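Local structure of CD8 alpha antigen (5EDX) at residues 20-25 with 92-97. The protein forms a homodimer of immunoglobulin V-type domains and probably acts as a T-cell co-receptor that binds MHC class I molecules. Residues are numbered along the deposited sequence; the frame is centred on the assembly and turned at random.
Sequences LRCEVM and YFCSFL
Cys22 and Cys94 are joined by a disulfide, SG to SG 2.0 Å, between two strands that run in nearly the same direction in facing sheets. The strand axes approach to 7.9 Å, and CA of Cys22 and CA of Cys94 lie 6.8 Å apart. The bridge is twisted by -99° about its S-S bond. The cysteines differ in their first torsion, chi1 69° in Cys22 and -64° in Cys94, and this brings the two SG atoms together in the gap between the sheets.

From CB outward, Tyr92 first meets Leu20, its CB lying 3.5 Å from CD1 of Leu20. CG of Tyr92 is 3.8 Å from CD1 of Leu20, and CD1 of Tyr92 is a little farther from it. The methyl sits obliquely to the ring, and the two side chains cross at about a right angle. At the tip, OH hydrogen-bonds to the carbonyl O of Asp88, four residues earlier: a tyrosine corner.

Beyond the bridge, CG1 of Val24 lies over one face of the Phe96 ring, 4.4 Å from CD1 of Phe96. Phe3 also touches both of these residues. Trp35 packs on Cys94. Inter-sheet disulfide, core tryptophan and tyrosine corner together mark an immunoglobulin beta-sandwich, here a V-set domain.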
ATOM      1  N   LEU A  20      11.220 -12.374   8.067  1.00 10.15           N
ATOM      2  CA  LEU A  20      11.251 -10.917   8.077  1.00 11.06           C
ATOM      3  C   LEU A  20      10.587 -10.382   9.338  1.00 13.64           C
ATOM      4  O   LEU A  20       9.682 -11.015   9.871  1.00 11.41           O
ATOM      5  CB  LEU A  20      10.501 -10.374   6.863  1.00 11.75           C
ATOM      6  CG  LEU A  20      10.915 -10.920   5.496  1.00  8.10           C
ATOM      7  CD1 LEU A  20      10.031 -10.299   4.410  1.00 11.63           C
ATOM      8  CD2 LEU A  20      12.392 -10.661   5.220  1.00 11.65           C
ATOM      9  N   ARG A  21      11.025  -9.216   9.804  1.00 11.12           N
ATOM     10  CA  ARG A  21      10.468  -8.628  11.021  1.00 11.93           C
ATOM     11  C   ARG A  21      10.144  -7.149  10.841  1.00 11.18           C
ATOM     12  O   ARG A  21      10.939  -6.395  10.270  1.00 11.37           O
ATOM     13  CB  ARG A  21      11.457  -8.791  12.180  1.00 12.32           C
ATOM     14  CG  ARG A  21      10.903  -8.361  13.540  1.00 13.76           C
ATOM     15  CD  ARG A  21      11.989  -8.403  14.613  1.00 19.75           C
ATOM     16  NE  ARG A  21      13.018  -7.403  14.352  1.00 24.52           N
ATOM     17  CZ  ARG A  21      14.243  -7.677  13.917  1.00 31.21           C
ATOM     18  NH1 ARG A  21      15.101  -6.688  13.699  1.00 33.01           N
ATOM     19  NH2 ARG A  21      14.614  -8.935  13.709  1.00 35.07           N
ATOM     20  N   CYS A  22       8.971  -6.738  11.313  1.00 12.02           N
ATOM     21  CA  CYS A  22       8.703  -5.318  11.513  1.00 10.77           C
ATOM     22  C   CYS A  22       8.210  -5.103  12.934  1.00 13.85           C
ATOM     23  O   CYS A  22       7.276  -5.758  13.378  1.00 13.74           O
ATOM     24  CB  CYS A  22       7.727  -4.742  10.470  1.00 19.77           C
ATOM     25  SG  CYS A  22       5.997  -5.286  10.540  1.00 31.03           S
ATOM     26  N   GLU A  23       8.878  -4.206  13.647  1.00 14.62           N
ATOM     27  CA  GLU A  23       8.472  -3.836  14.995  1.00 13.14           C
ATOM     28  C   GLU A  23       7.709  -2.530  14.909  1.00 11.46           C
ATOM     29  O   GLU A  23       8.173  -1.572  14.296  1.00 13.82           O
ATOM     30  CB  GLU A  23       9.691  -3.684  15.920  1.00 12.92           C
ATOM     31  CG  GLU A  23       9.318  -3.315  17.364  1.00 13.58           C
ATOM     32  CD  GLU A  23      10.523  -3.115  18.280  1.00 21.97           C
ATOM     33  OE1 GLU A  23      10.313  -2.926  19.496  1.00 31.15           O
ATOM     34  OE2 GLU A  23      11.672  -3.136  17.799  1.00 21.04           O
ATOM     35  N   VAL A  24       6.518  -2.500  15.494  1.00 13.17           N
ATOM     36  CA  VAL A  24       5.772  -1.259  15.608  1.00 11.05           C
ATOM     37  C   VAL A  24       6.091  -0.675  16.975  1.00 14.27           C
ATOM     38  O   VAL A  24       5.694  -1.232  17.998  1.00 12.40           O
ATOM     39  CB  VAL A  24       4.261  -1.491  15.480  1.00 13.00           C
ATOM     40  CG1 VAL A  24       3.496  -0.185  15.716  1.00 16.01           C
ATOM     41  CG2 VAL A  24       3.934  -2.076  14.115  1.00 16.42           C
ATOM     42  N   MET A  25       6.834   0.427  16.989  1.00 12.76           N
ATOM     43  CA  MET A  25       7.293   1.047  18.231  1.00 13.22           C
ATOM     44  C   MET A  25       6.155   1.794  18.915  1.00 11.67           C
ATOM     45  O   MET A  25       5.182   2.165  18.261  1.00 12.06           O
ATOM     46  CB  MET A  25       8.432   2.025  17.934  1.00 17.32           C
ATOM     47  CG  MET A  25       9.362   1.572  16.797  1.00 20.60           C
ATOM     48  SD  MET A  25      10.160   0.021  17.195  1.00 20.02           S
ATOM     49  CE  MET A  25      10.906   0.443  18.775  1.00 21.27           C
ATOM     50  N   TYR A  92       8.503  -6.812   0.462  1.00  7.67           N
ATOM     51  CA  TYR A  92       7.583  -7.077   1.556  1.00  8.69           C
ATOM     52  C   TYR A  92       7.603  -5.900   2.518  1.00  8.49           C
ATOM     53  O   TYR A  92       8.657  -5.311   2.761  1.00 10.24           O
ATOM     54  CB  TYR A  92       7.976  -8.373   2.272  1.00  7.21           C
ATOM     55  CG  TYR A  92       7.844  -9.593   1.385  1.00  8.23           C
ATOM     56  CD1 TYR A  92       8.847  -9.936   0.479  1.00  9.69           C
ATOM     57  CD2 TYR A  92       6.711 -10.389   1.440  1.00 10.34           C
ATOM     58  CE1 TYR A  92       8.716 -11.049  -0.349  1.00 10.35           C
ATOM     59  CE2 TYR A  92       6.574 -11.510   0.621  1.00  7.22           C
ATOM     60  CZ  TYR A  92       7.582 -11.832  -0.265  1.00 12.14           C
ATOM     61  OH  TYR A  92       7.444 -12.939  -1.070  1.00 11.67           O
ATOM     62  N   PHE A  93       6.440  -5.550   3.059  1.00  7.24           N
ATOM     63  CA  PHE A  93       6.368  -4.393   3.944  1.00  8.84           C
ATOM     64  C   PHE A  93       5.116  -4.424   4.798  1.00 10.42           C
ATOM     65  O   PHE A  93       4.168  -5.146   4.495  1.00 10.40           O
ATOM     66  CB  PHE A  93       6.498  -3.071   3.158  1.00  8.14           C
ATOM     67  CG  PHE A  93       5.451  -2.867   2.086  1.00  7.91           C
ATOM     68  CD1 PHE A  93       5.451  -3.638   0.928  1.00 11.10           C
ATOM     69  CD2 PHE A  93       4.501  -1.860   2.214  1.00  8.07           C
ATOM     70  CE1 PHE A  93       4.498  -3.426  -0.066  1.00 11.28           C
ATOM     71  CE2 PHE A  93       3.546  -1.640   1.222  1.00  8.98           C
ATOM     72  CZ  PHE A  93       3.548  -2.426   0.079  1.00 10.09           C
ATOM     73  N   CYS A  94       5.137  -3.657   5.884  1.00  8.94           N
ATOM     74  CA  CYS A  94       4.059  -3.672   6.858  1.00 10.41           C
ATOM     75  C   CYS A  94       3.243  -2.402   6.744  1.00 11.86           C
ATOM     76  O   CYS A  94       3.759  -1.366   6.336  1.00 12.15           O
ATOM     77  CB  CYS A  94       4.630  -3.781   8.270  1.00 13.80           C
ATOM     78  SG  CYS A  94       5.502  -5.332   8.554  1.00 20.54           S
ATOM     79  N   SER A  95       1.989  -2.483   7.102  1.00  9.31           N
ATOM     80  CA  SER A  95       1.100  -1.341   7.077  1.00 10.68           C
ATOM     81  C   SER A  95       0.272  -1.237   8.367  1.00 18.14           C
ATOM     82  O   SER A  95      -0.228  -2.200   8.828  1.00 16.11           O
ATOM     83  CB  SER A  95       0.166  -1.490   5.909  1.00 13.85           C
ATOM     84  OG  SER A  95      -0.438  -0.322   5.610  1.00 21.42           O
ATOM     85  N   PHE A  96       0.200  -0.040   8.925  1.00 15.33           N
ATOM     86  CA  PHE A  96      -0.350   0.228  10.269  1.00 27.91           C
ATOM     87  C   PHE A  96      -1.266   1.443  10.129  1.00 30.21           C
ATOM     88  O   PHE A  96      -0.959   2.373   9.421  1.00 22.94           O
ATOM     89  CB  PHE A  96       0.770   0.427  11.323  1.00 21.87           C
ATOM     90  CG  PHE A  96       0.305   0.928  12.635  1.00 30.05           C
ATOM     91  CD1 PHE A  96      -0.281   0.060  13.555  1.00 32.01           C
ATOM     92  CD2 PHE A  96       0.432   2.244  12.969  1.00 18.62           C
ATOM     93  CE1 PHE A  96      -0.722   0.523  14.769  1.00 34.14           C
ATOM     94  CE2 PHE A  96      -0.018   2.715  14.166  1.00 30.75           C
ATOM     95  CZ  PHE A  96      -0.604   1.857  15.078  1.00 29.47           C
ATOM     96  N   LEU A  97      -2.438   1.348  10.731  1.00 26.75           N
ATOM     97  CA  LEU A  97      -3.388   2.443  10.612  1.00 24.43           C
ATOM     98  C   LEU A  97      -3.587   3.128  11.957  1.00 31.46           C
ATOM     99  O   LEU A  97      -3.792   2.476  12.978  1.00 25.34           O
ATOM    100  CB  LEU A  97      -4.719   1.937  10.060  1.00 28.25           C
ATOM    101  CG  LEU A  97      -5.924   2.872  10.153  1.00 32.94           C
ATOM    102  CD1 LEU A  97      -5.809   4.028   9.172  1.00 27.25           C
ATOM    103  CD2 LEU A  97      -7.205   2.090   9.917  1.00 39.15           C
TER